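Local coordinates for protein enoyl CoA hydratase/isomerase (Crotonase) (Legionella pneumophila subsp. pneumophila, PDB 3I47) that belongs to the crotonase family and is probably an enoyl-CoA hydratase or isomerase acting on acyl-CoA substrates, at residues A[38-41]-A[42-46]; A[172-176]-A[177-181]. All blocks are in the same frame, centred on the assembly; numbering follows the deposited sequence.

Contact 1 of 2, residues A[38-41]-A[42-46]; sequences IRLD and SAIND
L40 O takes the shortest backbone bond of this helical turn, from I44 N at 2.8 Å. The angle at its hydrogen is 162°. The same i to i+4 ladder joins A43 N to R39 O and S42 N to I38 O, each at 3.0 Å. N45 N bonds to D41 O on a more bent path (140°). I38 O also lies 3.2 Å from S42 OG. That hydroxyl stands beside its own backbone N (chi1 -67°), which turns it back toward the preceding turn. A water 2.8 Å from S42 OG accepts from R39 NH1, so the arginine end is tied to the serine through solvent. On the side facing the sheet, L40 and I44 pack one turn apart. The CD1 tip of I44 meets the branch carbon of L40, CD1 to CG at 3.7 Å. Both side chains also touch I52 on strand 51-56. L40 reaches helix 78-97 as well, and A43 rests on Y8 and I52. K100 NZ also bonds to A43 O. This is an amphipathic helix of a beta-alpha-beta crossover, helix 30-45 between the parallel strands 14-19 and 51-56, as in the crotonase fold.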
loop_
_atom_site.group_PDB
_atom_site.type_symbol
_atom_site.label_atom_id
_atom_site.label_comp_id
_atom_site.label_asym_id
_atom_site.label_seq_id
_atom_site.Cartn_x
_atom_site.Cartn_y
_atom_site.Cartn_z
ATOM N N ILE A 38 -0.704 14.472 -1.170
ATOM C CA ILE A 38 -1.506 15.221 -2.131
ATOM C C ILE A 38 -1.846 14.385 -3.352
ATOM O O ILE A 38 -3.008 14.342 -3.773
ATOM C CB ILE A 38 -0.815 16.540 -2.554
ATOM C CG1 ILE A 38 -0.694 17.459 -1.335
ATOM C CG2 ILE A 38 -1.613 17.227 -3.675
ATOM C CD1 ILE A 38 0.187 18.682 -1.538
ATOM N N ARG A 39 -0.845 13.720 -3.922
ATOM C CA ARG A 39 -1.093 12.896 -5.110
ATOM C C ARG A 39 -2.010 11.727 -4.790
ATOM O O ARG A 39 -2.866 11.377 -5.599
ATOM C CB ARG A 39 0.210 12.368 -5.716
ATOM C CG ARG A 39 1.191 13.434 -6.152
ATOM C CD ARG A 39 0.611 14.393 -7.136
ATOM N NE ARG A 39 1.677 15.245 -7.656
ATOM C CZ ARG A 39 1.502 16.128 -8.626
ATOM N NH1 ARG A 39 0.293 16.299 -9.153
ATOM N NH2 ARG A 39 2.534 16.847 -9.049
ATOM N N LEU A 40 -1.831 11.112 -3.619
ATOM C CA LEU A 40 -2.703 10.016 -3.209
ATOM C C LEU A 40 -4.152 10.487 -3.110
ATOM O O LEU A 40 -5.065 9.813 -3.611
ATOM C CB LEU A 40 -2.232 9.440 -1.869
ATOM C CG LEU A 40 -3.183 8.394 -1.276
ATOM C CD1 LEU A 40 -3.131 7.110 -2.089
ATOM C CD2 LEU A 40 -2.812 8.135 0.184
ATOM N N ASP A 41 -4.357 11.647 -2.484
ATOM C CA ASP A 41 -5.687 12.238 -2.352
ATOM C C ASP A 41 -6.324 12.445 -3.724
ATOM O O ASP A 41 -7.491 12.122 -3.921
ATOM C CB ASP A 41 -5.615 13.569 -1.590
ATOM C CG ASP A 41 -6.984 14.183 -1.345
ATOM O OD1 ASP A 41 -7.715 13.687 -0.460
ATOM O OD2 ASP A 41 -7.332 15.169 -2.030
ATOM N N SER A 42 -5.546 12.963 -4.669
ATOM C CA SER A 42 -6.033 13.165 -6.029
ATOM C C SER A 42 -6.487 11.840 -6.652
ATOM O O SER A 42 -7.581 11.759 -7.236
ATOM C CB SER A 42 -4.947 13.812 -6.878
ATOM O OG SER A 42 -4.682 15.129 -6.433
ATOM N N ALA A 43 -5.667 10.801 -6.507
ATOM C CA ALA A 43 -5.976 9.496 -7.099
ATOM C C ALA A 43 -7.222 8.881 -6.463
ATOM O O ALA A 43 -8.081 8.315 -7.158
ATOM C CB ALA A 43 -4.765 8.550 -6.951
ATOM N N ILE A 44 -7.327 9.002 -5.142
ATOM C CA ILE A 44 -8.482 8.460 -4.412
ATOM C C ILE A 44 -9.782 9.126 -4.866
ATOM O O ILE A 44 -10.828 8.470 -4.943
ATOM C CB ILE A 44 -8.293 8.582 -2.876
ATOM C CG1 ILE A 44 -7.248 7.569 -2.400
ATOM C CG2 ILE A 44 -9.627 8.382 -2.122
ATOM C CD1 ILE A 44 -6.834 7.741 -0.943
ATOM N N ASN A 45 -9.704 10.410 -5.209
ATOM C CA ASN A 45 -10.892 11.185 -5.569
ATOM C C ASN A 45 -11.141 11.291 -7.076
ATOM O O ASN A 45 -12.132 11.906 -7.501
ATOM C CB ASN A 45 -10.836 12.571 -4.905
ATOM C CG ASN A 45 -10.991 12.491 -3.394
ATOM O OD1 ASN A 45 -10.074 12.818 -2.643
ATOM N ND2 ASN A 45 -12.144 12.026 -2.945
ATOM N N ASP A 46 -10.264 10.679 -7.872
ATOM C CA ASP A 46 -10.389 10.694 -9.334
ATOM C C ASP A 46 -11.199 9.495 -9.827
ATOM O O ASP A 46 -10.755 8.356 -9.724
ATOM C CB ASP A 46 -9.002 10.690 -9.984
ATOM C CG ASP A 46 -9.041 10.976 -11.481
ATOM O OD1 ASP A 46 -10.121 10.898 -12.106
ATOM O OD2 ASP A 46 -7.970 11.281 -12.041
HETATM O O HOH W 1 -2.301 16.135 -7.486
#

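Contact 2 of 2, residues A[172-176]-A[177-181]; sequences TRAYS and LNLVQ
The helix holding residues 172-176 ends where N178 takes a positive phi of 74°, and the chain turns back across the last turn. L177 N still bonds to R173 O at 3.0 Å. N178 N then bonds to Y175 O, with the donor above the carbonyl plane, and L179 N bonds weakly to A174 O. With the positive phi, these two bonds make a Schellman motif. V180 N is a further donor to A174 O, at 3.2 Å on a nearly straight bond (169°). The motif leads the chain from helix 171-176 toward strand 182-184. S176 OG sits between its backbone N and carbonyl carbon (chi1 65°), which brings it back to R173 O. It donates to R173 O and accepts from R173 NH1, each at 2.9 Å, the second in the plane of the guanidinium. Over one face of that group lies L177 CD2, 3.5 Å from R173 NH1. V180 CG2 meets Y175 CB at 3.8 Å and A174 CB at 4.1 Å. A174, L179 and V180 also touch F132. At the edge of the Y175 ring, Y175 CE2 is 3.4 Å from Q181 O. A water donates to both S176 O and N178 OD1.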
loop_
_atom_site.group_PDB
_atom_site.type_symbol
_atom_site.label_atom_id
_atom_site.label_comp_id
_atom_site.label_asym_id
_atom_site.label_seq_id
_atom_site.Cartn_x
_atom_site.Cartn_y
_atom_site.Cartn_z
ATOM N N THR A 172 12.092 -13.005 0.088
ATOM C CA THR A 172 11.507 -14.320 0.421
ATOM C C THR A 172 10.937 -14.356 1.846
ATOM O O THR A 172 9.836 -14.889 2.083
ATOM C CB THR A 172 12.518 -15.468 0.209
ATOM O OG1 THR A 172 12.912 -15.483 -1.165
ATOM C CG2 THR A 172 11.883 -16.836 0.573
ATOM N N ARG A 173 11.672 -13.773 2.790
ATOM C CA ARG A 173 11.200 -13.670 4.157
ATOM C C ARG A 173 9.978 -12.754 4.265
ATOM O O ARG A 173 9.015 -13.084 4.967
ATOM C CB ARG A 173 12.323 -13.196 5.084
ATOM C CG ARG A 173 11.964 -13.327 6.548
ATOM C CD ARG A 173 11.466 -14.756 6.809
ATOM N NE ARG A 173 11.356 -15.074 8.223
ATOM C CZ ARG A 173 10.382 -15.817 8.739
ATOM N NH1 ARG A 173 9.395 -16.279 7.974
ATOM N NH2 ARG A 173 10.388 -16.086 10.034
ATOM N N ALA A 174 10.010 -11.610 3.576
ATOM C CA ALA A 174 8.849 -10.722 3.570
ATOM C C ALA A 174 7.611 -11.419 3.005
ATOM O O ALA A 174 6.507 -11.224 3.500
ATOM C CB ALA A 174 9.148 -9.433 2.810
ATOM N N TYR A 175 7.825 -12.265 2.004
ATOM C CA TYR A 175 6.747 -13.060 1.398
ATOM C C TYR A 175 6.198 -14.100 2.377
ATOM O O TYR A 175 4.975 -14.225 2.538
ATOM C CB TYR A 175 7.290 -13.743 0.146
ATOM C CG TYR A 175 6.330 -14.644 -0.574
ATOM C CD1 TYR A 175 6.299 -16.004 -0.296
ATOM C CD2 TYR A 175 5.466 -14.147 -1.557
ATOM C CE1 TYR A 175 5.422 -16.865 -0.972
ATOM C CE2 TYR A 175 4.588 -14.997 -2.240
ATOM C CZ TYR A 175 4.581 -16.355 -1.940
ATOM O OH TYR A 175 3.729 -17.202 -2.621
ATOM N N SER A 176 7.095 -14.818 3.056
ATOM C CA SER A 176 6.650 -15.870 3.984
ATOM C C SER A 176 5.908 -15.274 5.185
ATOM O O SER A 176 5.038 -15.921 5.773
ATOM C CB SER A 176 7.815 -16.756 4.418
ATOM O OG SER A 176 8.751 -16.012 5.170
ATOM N N LEU A 177 6.212 -14.016 5.510
ATOM C CA LEU A 177 5.537 -13.317 6.604
ATOM C C LEU A 177 4.266 -12.588 6.198
ATOM O O LEU A 177 3.565 -12.042 7.061
ATOM C CB LEU A 177 6.494 -12.333 7.277
ATOM C CG LEU A 177 7.658 -12.926 8.071
ATOM C CD1 LEU A 177 8.533 -11.805 8.594
ATOM C CD2 LEU A 177 7.177 -13.828 9.220
ATOM N N ASN A 178 3.978 -12.579 4.893
ATOM C CA ASN A 178 2.813 -11.912 4.317
ATOM C C ASN A 178 2.921 -10.385 4.259
ATOM O O ASN A 178 1.913 -9.713 4.024
ATOM C CB ASN A 178 1.506 -12.284 5.052
ATOM C CG ASN A 178 0.997 -13.691 4.731
ATOM O OD1 ASN A 178 1.509 -14.390 3.857
ATOM N ND2 ASN A 178 -0.039 -14.106 5.456
ATOM N N LEU A 179 4.118 -9.831 4.456
ATOM C CA LEU A 179 4.314 -8.397 4.196
ATOM C C LEU A 179 4.146 -8.157 2.704
ATOM O O LEU A 179 3.498 -7.185 2.287
ATOM C CB LEU A 179 5.697 -7.933 4.658
ATOM C CG LEU A 179 6.024 -6.448 4.402
ATOM C CD1 LEU A 179 4.993 -5.559 5.081
ATOM C CD2 LEU A 179 7.424 -6.141 4.907
ATOM N N VAL A 180 4.752 -9.029 1.903
ATOM C CA VAL A 180 4.512 -9.001 0.454
ATOM C C VAL A 180 3.790 -10.272 0.050
ATOM O O VAL A 180 3.994 -11.340 0.663
ATOM C CB VAL A 180 5.795 -8.798 -0.405
ATOM C CG1 VAL A 180 6.559 -7.568 0.052
ATOM C CG2 VAL A 180 6.669 -9.988 -0.393
ATOM N N GLN A 181 2.951 -10.152 -0.976
ATOM C CA GLN A 181 2.158 -11.296 -1.453
ATOM C C GLN A 181 2.619 -11.868 -2.783
ATOM O O GLN A 181 2.094 -12.907 -3.225
ATOM C CB GLN A 181 0.683 -10.913 -1.560
ATOM C CG GLN A 181 -0.001 -10.594 -0.240
ATOM C CD GLN A 181 -0.219 -9.112 -0.019
ATOM O OE1 GLN A 181 0.654 -8.296 -0.286
ATOM N NE2 GLN A 181 -1.399 -8.759 0.484
HETATM O O HOH W 2 2.334 -13.834 1.272
HETATM O O HOH W 3 2.369 -16.890 4.449
#

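From the N terminus, the chain first runs through strands 6-11 and 14-19, then enters helix 30-45, where contact 1 lies. Strand 51-56 follows, and the parallel strands 102-106 and 123-127 extend the same sheet. Contact 2 comes later, after strand 168-170 of the smaller sheet, and leads into strand 182-184 at the edge of the main one. The contacts are in series and neither nests nor crosses; each is local and closes no long loop. Their centres are about 28 Å apart, on opposite sides of the chain's centre. Contact 1 packs against strands 6-11 and 51-56, contact 2 against strands 123-127 and 131-133.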